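Local coordinates for ABC transporter periplasmic peptide-binding protein (Pseudoalteromonas, PDB 4QFP) that binds dipeptides such as Val-Thr in the periplasm and probably delivers them to an ABC transporter for import, at the valine and threonine site. Sequence-based numbering; all coordinates share one arbitrary frame.

The valine and threonine site. Residues 48-50, 53, 182, 383, 385, 414, 418, 432-434, 436. With VAL (valine), chain B; THR (threonine), chain C.
Trp433 turns one face of its indole to the ligand, the amino nitrogen N of VAL lying above the rim 3.4 Å from CZ2; a broad aromatic surface suits a probably charged ammonium beside an alpha-carbon. The guanidinium of Arg383 carries Trp414 over one face and has the THR carboxylate at its edge, while the ring of Tyr385, flat enough to fit, is sandwiched between CA of Gly432, over its centre, and CB of Arg383 on the other face, its edge toward the same carboxylate. They line part of the dipeptide pocket of a family 5 solute-binding protein, which buries nearly all of Val-Thr. Arg383, its chain bent at chi2 and chi3 (-55° and -69°), meets the carboxylate side-on and nearly in plane: NE donates to O of THR, and NH2 forms a salt bridge to OXT at 2.7 Å. An alanine here would remove both donors and the positive charge, and would probably weaken the grip on the C-terminus. Tyr385 adds its phenol OH, a donor at the ring's tip, to O of THR at 2.5 Å, and Gly50 N, at the start of helix 50-60, donates to OXT, where the helix end would favour negative charge; lacking a side chain, Gly50 lets its CA approach CB of VAL. The peptide group is read by backbone atoms: Thr48 O accepts from THR N, and Ala434 N donates to VAL O at 2.8 Å, pairing independent of ligand side chains. Ala434 O and Asp436 share the ammonium, the aspartate probably supplying opposite charge. The valine branch CG1 rests against apolar partners, CZ of Phe182 and CG1 of Ile53, whereas the threonine hydroxyl OG1 reaches a water, 2.7 Å away, held also by OG1 of Thr48. Asp436 OD1 receives VAL N on its syn lone pair at 2.6 Å.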
ATOM      1  N   THR A  48       2.457   5.390   2.358  1.00 17.66           N
ATOM      2  CA  THR A  48       1.634   4.283   1.909  1.00 14.33           C
ATOM      3  C   THR A  48       2.093   3.770   0.550  1.00 14.70           C
ATOM      4  O   THR A  48       1.399   2.999  -0.085  1.00 16.55           O
ATOM      5  CB  THR A  48       0.140   4.651   1.875  1.00 15.25           C
ATOM      6  OG1 THR A  48      -0.074   5.757   0.990  1.00 15.41           O
ATOM      7  CG2 THR A  48      -0.339   5.017   3.266  1.00 14.53           C
ATOM      8  N   THR A  49       3.272   4.203   0.115  1.00 15.59           N
ATOM      9  CA  THR A  49       3.778   3.832  -1.198  1.00 15.34           C
ATOM     10  C   THR A  49       4.468   2.478  -1.144  1.00 17.39           C
ATOM     11  O   THR A  49       5.456   2.300  -0.422  1.00 14.05           O
ATOM     12  CB  THR A  49       4.777   4.860  -1.737  1.00 14.82           C
ATOM     13  OG1 THR A  49       4.205   6.175  -1.669  1.00 13.94           O
ATOM     14  CG2 THR A  49       5.120   4.531  -3.188  1.00 13.79           C
ATOM     15  N   GLY A  50       3.958   1.529  -1.920  1.00 15.56           N
ATOM     16  CA  GLY A  50       4.441   0.160  -1.846  1.00 15.38           C
ATOM     17  C   GLY A  50       5.924   0.046  -2.124  1.00 15.89           C
ATOM     18  O   GLY A  50       6.591  -0.858  -1.610  1.00 14.57           O
ATOM     19  N   ILE A  53       7.669   0.687   1.224  1.00 15.29           N
ATOM     20  CA  ILE A  53       7.351  -0.396   2.164  1.00 13.65           C
ATOM     21  C   ILE A  53       8.024  -1.714   1.780  1.00 16.51           C
ATOM     22  O   ILE A  53       8.552  -2.417   2.644  1.00 15.21           O
ATOM     23  CB  ILE A  53       5.830  -0.596   2.284  1.00 14.44           C
ATOM     24  CG1 ILE A  53       5.161   0.687   2.772  1.00 15.18           C
ATOM     25  CG2 ILE A  53       5.508  -1.751   3.225  1.00 16.43           C
ATOM     26  CD1 ILE A  53       5.569   1.114   4.166  1.00 12.00           C
ATOM     27  N   PHE A 182       2.749  -1.142   8.135  1.00 14.95           N
ATOM     28  CA  PHE A 182       2.947   0.196   8.682  1.00 14.16           C
ATOM     29  C   PHE A 182       3.090   0.147  10.195  1.00 17.61           C
ATOM     30  O   PHE A 182       3.560   1.110  10.817  1.00 17.06           O
ATOM     31  CB  PHE A 182       1.746   1.100   8.383  1.00 15.94           C
ATOM     32  CG  PHE A 182       1.277   1.043   6.962  1.00 15.52           C
ATOM     33  CD1 PHE A 182       2.064   1.545   5.938  1.00 14.06           C
ATOM     34  CD2 PHE A 182       0.043   0.497   6.653  1.00 13.69           C
ATOM     35  CE1 PHE A 182       1.632   1.484   4.618  1.00 17.15           C
ATOM     36  CE2 PHE A 182      -0.398   0.437   5.340  1.00 16.66           C
ATOM     37  CZ  PHE A 182       0.395   0.934   4.323  1.00 14.41           C
ATOM     38  N   ARG A 383       2.828  -1.317 -11.546  1.00 15.97           N
ATOM     39  CA  ARG A 383       2.271  -1.663 -10.238  1.00 14.95           C
ATOM     40  C   ARG A 383       1.481  -2.952 -10.393  1.00 17.41           C
ATOM     41  O   ARG A 383       1.060  -3.297 -11.497  1.00 16.93           O
ATOM     42  CB  ARG A 383       1.312  -0.591  -9.711  1.00 15.80           C
ATOM     43  CG  ARG A 383       1.791   0.856  -9.826  1.00 16.14           C
ATOM     44  CD  ARG A 383       3.143   1.051  -9.175  1.00 19.13           C
ATOM     45  NE  ARG A 383       3.118   0.940  -7.718  1.00 15.20           N
ATOM     46  CZ  ARG A 383       4.062   0.325  -7.013  1.00 19.38           C
ATOM     47  NH1 ARG A 383       5.079  -0.260  -7.638  1.00 17.71           N
ATOM     48  NH2 ARG A 383       3.988   0.282  -5.687  1.00 17.56           N
ATOM     49  N   TYR A 385      -1.444  -3.568  -9.780  1.00 14.94           N
ATOM     50  CA  TYR A 385      -2.794  -3.299 -10.250  1.00 16.31           C
ATOM     51  C   TYR A 385      -2.844  -2.579 -11.604  1.00 18.31           C
ATOM     52  O   TYR A 385      -3.918  -2.368 -12.164  1.00 16.66           O
ATOM     53  CB  TYR A 385      -3.527  -2.480  -9.185  1.00 14.83           C
ATOM     54  CG  TYR A 385      -2.760  -1.263  -8.709  1.00 16.91           C
ATOM     55  CD1 TYR A 385      -2.647  -0.129  -9.515  1.00 15.24           C
ATOM     56  CD2 TYR A 385      -2.158  -1.239  -7.455  1.00 13.34           C
ATOM     57  CE1 TYR A 385      -1.948   0.997  -9.083  1.00 15.06           C
ATOM     58  CE2 TYR A 385      -1.459  -0.117  -7.011  1.00 13.59           C
ATOM     59  CZ  TYR A 385      -1.351   0.994  -7.832  1.00 16.41           C
ATOM     60  OH  TYR A 385      -0.659   2.109  -7.403  1.00 14.04           O
ATOM     61  N   TRP A 414       7.953   8.690  -9.819  1.00 15.80           N
ATOM     62  CA  TRP A 414       6.920   8.033  -9.007  1.00 13.24           C
ATOM     63  C   TRP A 414       6.611   8.706  -7.667  1.00 16.40           C
ATOM     64  O   TRP A 414       5.436   8.968  -7.347  1.00 15.10           O
ATOM     65  CB  TRP A 414       7.291   6.559  -8.827  1.00 15.35           C
ATOM     66  CG  TRP A 414       6.386   5.700  -7.967  1.00 15.92           C
ATOM     67  CD1 TRP A 414       6.788   4.902  -6.936  1.00 17.18           C
ATOM     68  CD2 TRP A 414       4.964   5.499  -8.091  1.00 15.00           C
ATOM     69  NE1 TRP A 414       5.721   4.239  -6.400  1.00 15.43           N
ATOM     70  CE2 TRP A 414       4.588   4.581  -7.087  1.00 18.36           C
ATOM     71  CE3 TRP A 414       3.973   6.021  -8.932  1.00 16.89           C
ATOM     72  CZ2 TRP A 414       3.264   4.170  -6.899  1.00 18.52           C
ATOM     73  CZ3 TRP A 414       2.658   5.603  -8.753  1.00 16.83           C
ATOM     74  CH2 TRP A 414       2.314   4.688  -7.742  1.00 17.50           C
ATOM     75  N   ILE A 418       3.131  10.720  -6.652  1.00 15.14           N
ATOM     76  CA  ILE A 418       2.303  10.499  -5.473  1.00 19.04           C
ATOM     77  C   ILE A 418       2.106  11.808  -4.704  1.00 20.33           C
ATOM     78  O   ILE A 418       1.002  12.132  -4.290  1.00 19.44           O
ATOM     79  CB  ILE A 418       2.933   9.425  -4.571  1.00 16.81           C
ATOM     80  CG1 ILE A 418       2.853   8.059  -5.254  1.00 14.88           C
ATOM     81  CG2 ILE A 418       2.268   9.395  -3.210  1.00 17.41           C
ATOM     82  CD1 ILE A 418       1.437   7.593  -5.501  1.00 18.44           C
ATOM     83  N   GLY A 432      -4.426   3.070  -7.897  1.00 16.63           N
ATOM     84  CA  GLY A 432      -4.968   1.827  -7.384  1.00 15.47           C
ATOM     85  C   GLY A 432      -4.478   1.524  -5.992  1.00 14.38           C
ATOM     86  O   GLY A 432      -3.785   2.334  -5.370  1.00 13.24           O
ATOM     87  N   TRP A 433      -4.819   0.340  -5.506  1.00 10.26           N
ATOM     88  CA  TRP A 433      -4.485  -0.029  -4.154  1.00 11.52           C
ATOM     89  C   TRP A 433      -4.200  -1.523  -4.086  1.00 13.35           C
ATOM     90  O   TRP A 433      -5.025  -2.335  -4.499  1.00 15.35           O
ATOM     91  CB  TRP A 433      -5.644   0.344  -3.237  1.00 13.78           C
ATOM     92  CG  TRP A 433      -5.401   0.138  -1.775  1.00 15.29           C
ATOM     93  CD1 TRP A 433      -5.882  -0.870  -1.012  1.00 16.21           C
ATOM     94  CD2 TRP A 433      -4.646   0.981  -0.902  1.00 14.13           C
ATOM     95  NE1 TRP A 433      -5.470  -0.722   0.285  1.00 13.28           N
ATOM     96  CE2 TRP A 433      -4.705   0.411   0.377  1.00 16.30           C
ATOM     97  CE3 TRP A 433      -3.910   2.156  -1.085  1.00 14.68           C
ATOM     98  CZ2 TRP A 433      -4.067   0.977   1.477  1.00 15.26           C
ATOM     99  CZ3 TRP A 433      -3.276   2.716   0.004  1.00 16.85           C
ATOM    100  CH2 TRP A 433      -3.354   2.127   1.266  1.00 16.57           C
ATOM    101  N   ALA A 434      -3.020  -1.876  -3.593  1.00 12.74           N
ATOM    102  CA  ALA A 434      -2.697  -3.267  -3.302  1.00 15.41           C
ATOM    103  C   ALA A 434      -2.961  -3.488  -1.818  1.00 15.72           C
ATOM    104  O   ALA A 434      -2.262  -2.938  -0.964  1.00 16.45           O
ATOM    105  CB  ALA A 434      -1.255  -3.554  -3.644  1.00 17.82           C
ATOM    106  N   ASP A 436      -3.363  -4.313   2.021  1.00 17.70           N
ATOM    107  CA  ASP A 436      -2.363  -4.546   3.053  1.00 17.63           C
ATOM    108  C   ASP A 436      -2.723  -5.736   3.956  1.00 19.88           C
ATOM    109  O   ASP A 436      -1.847  -6.321   4.606  1.00 17.01           O
ATOM    110  CB  ASP A 436      -2.217  -3.266   3.894  1.00 20.40           C
ATOM    111  CG  ASP A 436      -2.047  -2.012   3.033  1.00 20.09           C
ATOM    112  OD1 ASP A 436      -1.092  -1.966   2.234  1.00 20.57           O
ATOM    113  OD2 ASP A 436      -2.881  -1.081   3.145  1.00 20.86           O
TER
HETATM  114  N   VAL B 601      -1.242  -0.382   0.176  1.00 16.43           N
HETATM  115  CA  VAL B 601      -0.283   0.548  -0.413  1.00 14.33           C
HETATM  116  C   VAL B 601      -0.597   0.822  -1.877  1.00 17.34           C
HETATM  117  O   VAL B 601      -1.396   0.127  -2.499  1.00 15.78           O
HETATM  118  CB  VAL B 601       1.145  -0.019  -0.374  1.00 13.82           C
HETATM  119  CG1 VAL B 601       1.628  -0.216   1.060  1.00 13.72           C
HETATM  120  CG2 VAL B 601       1.207  -1.330  -1.150  1.00 18.55           C
HETATM  121  N   THR C 602       0.060   1.835  -2.434  1.00 17.91           N
HETATM  122  CA  THR C 602      -0.041   2.122  -3.859  1.00 18.23           C
HETATM  123  C   THR C 602       1.087   1.412  -4.608  1.00 19.30           C
HETATM  124  O   THR C 602       1.105   1.319  -5.848  1.00 16.70           O
HETATM  125  CB  THR C 602       0.049   3.633  -4.128  1.00 16.22           C
HETATM  126  OG1 THR C 602       1.212   4.155  -3.480  1.00 16.73           O
HETATM  127  CG2 THR C 602      -1.189   4.350  -3.586  1.00 16.94           C
HETATM  128  OXT THR C 602       2.025   0.924  -3.971  1.00 17.79           O
HETATM  129  O   HOH W   1       1.032   6.125  -1.602  1.00 17.30           O